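Local coordinates for protein CT253 (Chlamydia trachomatis serovar L2, PDB 6UXC) that is of unknown function but is probably exported and held at a membrane by a lipid anchor, at residues E47-S50 and R51-S55; H64-S67 and A68-A72. All blocks are in the same frame, centred on the assembly; numbering follows the deposited sequence.

Contact 1. Residues E47-S50 and R51-S55. With NA (sodium ion), chain C.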
loop_
_atom_site.group_PDB
_atom_site.type_symbol
_atom_site.label_atom_id
_atom_site.label_comp_id
_atom_site.label_asym_id
_atom_site.label_seq_id
_atom_site.Cartn_x
_atom_site.Cartn_y
_atom_site.Cartn_z
ATOM N N GLU A 47 -5.611 3.471 -3.929
ATOM C CA GLU A 47 -6.009 3.334 -5.318
ATOM C C GLU A 47 -4.831 2.921 -6.189
ATOM O O GLU A 47 -4.961 2.051 -7.059
ATOM C CB GLU A 47 -6.600 4.636 -5.837
ATOM C CG GLU A 47 -6.984 4.479 -7.305
ATOM C CD GLU A 47 -7.777 5.640 -7.840
ATOM O OE1 GLU A 47 -7.542 6.027 -8.997
ATOM O OE2 GLU A 47 -8.618 6.174 -7.093
ATOM N N GLU A 48 -3.670 3.552 -5.984
ATOM C CA GLU A 48 -2.542 3.294 -6.865
ATOM C C GLU A 48 -1.989 1.887 -6.664
ATOM O O GLU A 48 -1.591 1.231 -7.634
ATOM C CB GLU A 48 -1.456 4.351 -6.641
ATOM C CG GLU A 48 -1.841 5.762 -7.126
ATOM C CD GLU A 48 -1.974 5.859 -8.646
ATOM O OE1 GLU A 48 -1.331 5.057 -9.367
ATOM O OE2 GLU A 48 -2.716 6.736 -9.128
ATOM N N ILE A 49 -1.968 1.403 -5.425
ATOM C CA ILE A 49 -1.544 0.025 -5.207
ATOM C C ILE A 49 -2.600 -0.927 -5.733
ATOM O O ILE A 49 -2.282 -1.925 -6.389
ATOM C CB ILE A 49 -1.231 -0.230 -3.722
ATOM C CG1 ILE A 49 -0.044 0.628 -3.302
ATOM C CG2 ILE A 49 -0.953 -1.701 -3.502
ATOM C CD1 ILE A 49 0.062 0.805 -1.784
ATOM N N SER A 50 -3.868 -0.619 -5.488
ATOM C CA SER A 50 -4.930 -1.488 -5.993
ATOM C C SER A 50 -4.889 -1.576 -7.509
ATOM O O SER A 50 -5.005 -2.667 -8.075
ATOM C CB SER A 50 -6.298 -0.992 -5.501
ATOM O OG SER A 50 -7.374 -1.763 -6.089
ATOM N N ARG A 51 -4.713 -0.444 -8.198
ATOM C CA ARG A 51 -4.654 -0.494 -9.652
ATOM C C ARG A 51 -3.518 -1.401 -10.129
ATOM O O ARG A 51 -3.643 -2.110 -11.133
ATOM C CB ARG A 51 -4.483 0.908 -10.243
ATOM C CG ARG A 51 -5.749 1.730 -10.261
ATOM C CD ARG A 51 -5.482 3.137 -10.785
ATOM N NE ARG A 51 -6.677 3.964 -10.772
ATOM C CZ ARG A 51 -7.564 4.016 -11.761
ATOM N NH1 ARG A 51 -7.410 3.284 -12.846
ATOM N NH2 ARG A 51 -8.613 4.811 -11.660
ATOM N N ARG A 52 -2.387 -1.369 -9.436
ATOM C CA ARG A 52 -1.243 -2.173 -9.854
ATOM C C ARG A 52 -1.401 -3.649 -9.518
ATOM O O ARG A 52 -0.867 -4.502 -10.246
ATOM C CB ARG A 52 0.023 -1.597 -9.222
ATOM C CG ARG A 52 0.479 -0.298 -9.897
ATOM C CD ARG A 52 1.639 0.345 -9.146
ATOM N NE ARG A 52 2.171 1.506 -9.861
ATOM C CZ ARG A 52 1.611 2.713 -9.855
ATOM N NH1 ARG A 52 0.485 2.933 -9.170
ATOM N NH2 ARG A 52 2.171 3.700 -10.544
ATOM N N LEU A 53 -2.070 -3.972 -8.413
ATOM C CA LEU A 53 -2.343 -5.378 -8.135
ATOM C C LEU A 53 -3.347 -5.905 -9.138
ATOM O O LEU A 53 -3.244 -7.055 -9.590
ATOM C CB LEU A 53 -2.858 -5.538 -6.708
ATOM C CG LEU A 53 -1.913 -5.150 -5.579
ATOM C CD1 LEU A 53 -2.666 -5.226 -4.240
ATOM C CD2 LEU A 53 -0.740 -6.073 -5.549
ATOM N N HIS A 54 -4.310 -5.057 -9.524
ATOM C CA HIS A 54 -5.269 -5.409 -10.577
ATOM C C HIS A 54 -4.551 -5.646 -11.906
ATOM O O HIS A 54 -4.736 -6.684 -12.553
ATOM C CB HIS A 54 -6.316 -4.288 -10.691
ATOM C CG HIS A 54 -7.333 -4.502 -11.752
ATOM N ND1 HIS A 54 -7.965 -3.462 -12.386
ATOM C CD2 HIS A 54 -7.811 -5.634 -12.315
ATOM C CE1 HIS A 54 -8.799 -3.942 -13.291
ATOM N NE2 HIS A 54 -8.716 -5.258 -13.273
ATOM N N SER A 55 -3.676 -4.716 -12.298
ATOM C CA SER A 55 -2.967 -4.868 -13.568
ATOM C C SER A 55 -2.019 -6.057 -13.559
ATOM O O SER A 55 -1.736 -6.634 -14.618
ATOM C CB SER A 55 -2.194 -3.592 -13.886
ATOM O OG SER A 55 -3.083 -2.494 -14.023
HETATM NA NA NA C . -4.151 -8.690 -11.208
HETATM O O HOH W 1 -6.693 -8.781 -10.631
HETATM O O HOH W 2 -5.541 -9.917 -12.945
#
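E47 and R51 run side by side, pointing the same way, and meet in a salt bridge at a single carboxylate oxygen. OE1 of E47 takes NE of R51 at 2.9 Å and NH2 of R51 at 3.1 Å, both from the same face of the carboxylate. The oxygen lies almost in the guanidinium plane, yet the two flat groups are turned 47° from each other. One residue on, E48 OE1 offers its anti lone pair to R52 NH1, 2.8 Å away. E48 reaches this point because its chain folds back at chi2 (-67°). The same R52 NH1 also donates to E48 O at 3.1 Å; that carbonyl receives R52 N from the opposite face, so two donors grip it.

These are successive i to i+4 pairs on helix 41-55, a textbook use of acidic and basic side chains one turn apart. On another side of the helix, I49 CG2 touches L53 CD1 at 4.0 Å, and both residues pack on M23 of strand 19-28. In the last turn of the helix, L53 O and H54 O bind a sodium ion, each at 2.5 Å, and two waters and the carbonyls of S56 and L59, beyond the helix, complete its shell. In the second shell, R157 forms a salt bridge with E47 OE2, W156 NE1 donates to E48 OE2, and F174 of helix 165-184 touches E48 and R52.

Contact 2. Residues H64-S67 and A68-A72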
loop_
_atom_site.group_PDB
_atom_site.type_symbol
_atom_site.label_atom_id
_atom_site.label_comp_id
_atom_site.label_asym_id
_atom_site.label_seq_id
_atom_site.Cartn_x
_atom_site.Cartn_y
_atom_site.Cartn_z
ATOM N N HIS A 64 -13.603 -7.222 -1.609
ATOM C CA HIS A 64 -14.124 -7.637 -0.310
ATOM C C HIS A 64 -14.805 -6.446 0.359
ATOM O O HIS A 64 -14.743 -5.303 -0.119
ATOM C CB HIS A 64 -13.019 -8.177 0.592
ATOM C CG HIS A 64 -12.018 -7.142 0.935
ATOM N ND1 HIS A 64 -12.147 -6.302 2.026
ATOM C CD2 HIS A 64 -10.869 -6.788 0.317
ATOM C CE1 HIS A 64 -11.129 -5.463 2.048
ATOM N NE2 HIS A 64 -10.332 -5.750 1.027
ATOM N N HIS A 65 -15.470 -6.730 1.496
ATOM C CA HIS A 65 -16.198 -5.751 2.289
ATOM C C HIS A 65 -15.795 -5.839 3.758
ATOM O O HIS A 65 -16.622 -5.655 4.668
ATOM C CB HIS A 65 -17.705 -5.939 2.118
ATOM C CG HIS A 65 -18.118 -5.943 0.684
ATOM N ND1 HIS A 65 -17.931 -7.043 -0.125
ATOM C CD2 HIS A 65 -18.605 -4.966 -0.112
ATOM C CE1 HIS A 65 -18.337 -6.763 -1.345
ATOM N NE2 HIS A 65 -18.746 -5.511 -1.366
ATOM N N ALA A 66 -14.513 -6.086 4.021
ATOM C CA ALA A 66 -14.064 -6.237 5.410
ATOM C C ALA A 66 -14.361 -5.000 6.261
ATOM O O ALA A 66 -14.183 -3.855 5.828
ATOM C CB ALA A 66 -12.552 -6.516 5.427
ATOM N N SER A 67 -14.822 -5.244 7.480
ATOM C CA SER A 67 -15.101 -4.162 8.423
ATOM C C SER A 67 -13.808 -3.469 8.862
ATOM O O SER A 67 -12.696 -3.980 8.682
ATOM C CB SER A 67 -15.816 -4.714 9.646
ATOM O OG SER A 67 -14.903 -5.479 10.400
ATOM N N ALA A 68 -13.978 -2.288 9.483
ATOM C CA ALA A 68 -12.834 -1.530 9.977
ATOM C C ALA A 68 -11.988 -2.356 10.927
ATOM O O ALA A 68 -10.754 -2.367 10.816
ATOM C CB ALA A 68 -13.321 -0.256 10.674
ATOM N N GLY A 69 -12.636 -3.096 11.824
ATOM C CA GLY A 69 -11.895 -3.817 12.839
ATOM C C GLY A 69 -11.245 -5.053 12.276
ATOM O O GLY A 69 -10.175 -5.461 12.734
ATOM N N VAL A 70 -11.850 -5.635 11.248
ATOM C CA VAL A 70 -11.251 -6.800 10.626
ATOM C C VAL A 70 -10.016 -6.396 9.828
ATOM O O VAL A 70 -9.016 -7.107 9.822
ATOM C CB VAL A 70 -12.281 -7.531 9.753
ATOM C CG1 VAL A 70 -11.616 -8.516 8.783
ATOM C CG2 VAL A 70 -13.288 -8.267 10.651
ATOM N N ALA A 71 -10.079 -5.279 9.111
ATOM C CA ALA A 71 -8.879 -4.822 8.421
ATOM C C ALA A 71 -7.813 -4.386 9.420
ATOM O O ALA A 71 -6.615 -4.667 9.250
ATOM C CB ALA A 71 -9.222 -3.670 7.480
ATOM N N ALA A 72 -8.234 -3.692 10.478
ATOM C CA ALA A 72 -7.260 -3.080 11.371
ATOM C C ALA A 72 -6.371 -4.117 12.024
ATOM O O ALA A 72 -5.192 -3.843 12.316
ATOM C CB ALA A 72 -7.991 -2.255 12.428
#
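S67 caps helix 68-72, its side chain accepting from V70 N, three residues ahead: a serine N-cap at the start of a short helix. Its hydroxyl sits between the backbone N and the carbonyl carbon (chi1 71°), which turns OG over the first turn, where V70 N reaches it at 3.2 Å with an N-H...O angle of 152°. The backbone of the same residue serves the helix too, since S67 O receives A71 N at 3.0 Å. One residue thus accepts from two successive amides, through its side chain and its carbonyl.

V70 faces back toward the preceding loop and divides its two methyls between neighbours. CG1, anti to the backbone N (chi1 164°), rests against A66 CB at 4.0 Å, while CG2, the other branch, is anti to the carbonyl carbon and comes to 3.2 Å from S67 OG. Q88 touches both A66 and V70, and its OE1 accepts from S67 N, tying the residue before the helix to a later loop. Further back, H64 folds its ring toward the chain that follows it. NE2 is hydrogen-bonded to M23 O of strand 19-28, while at the other nitrogen A66 N lies in the ring plane and donates to H64 ND1 at 3.1 Å.

Contact 1 comes first along the chain, on the C-terminal part of helix 41-55; the short strand 59-61 follows, and the loop after it leads into contact 2 at the start of helix 68-72. Their centres are 19 Å apart and their nearest atoms about 9 Å, so the two do not touch. Strand 19-28, inside the five-stranded mixed sheet, is what they share: M23 meets side chains of contact 1 and gives its carbonyl to contact 2. Contact 1 is partly buried between this strand and helix 165-184, whereas contact 2 lies nearer the surface. Strand 59-61 separates them in sequence, and the sodium ion, bound by L53, H54, S56 and L59, ties the end of helix 41-55 to its start.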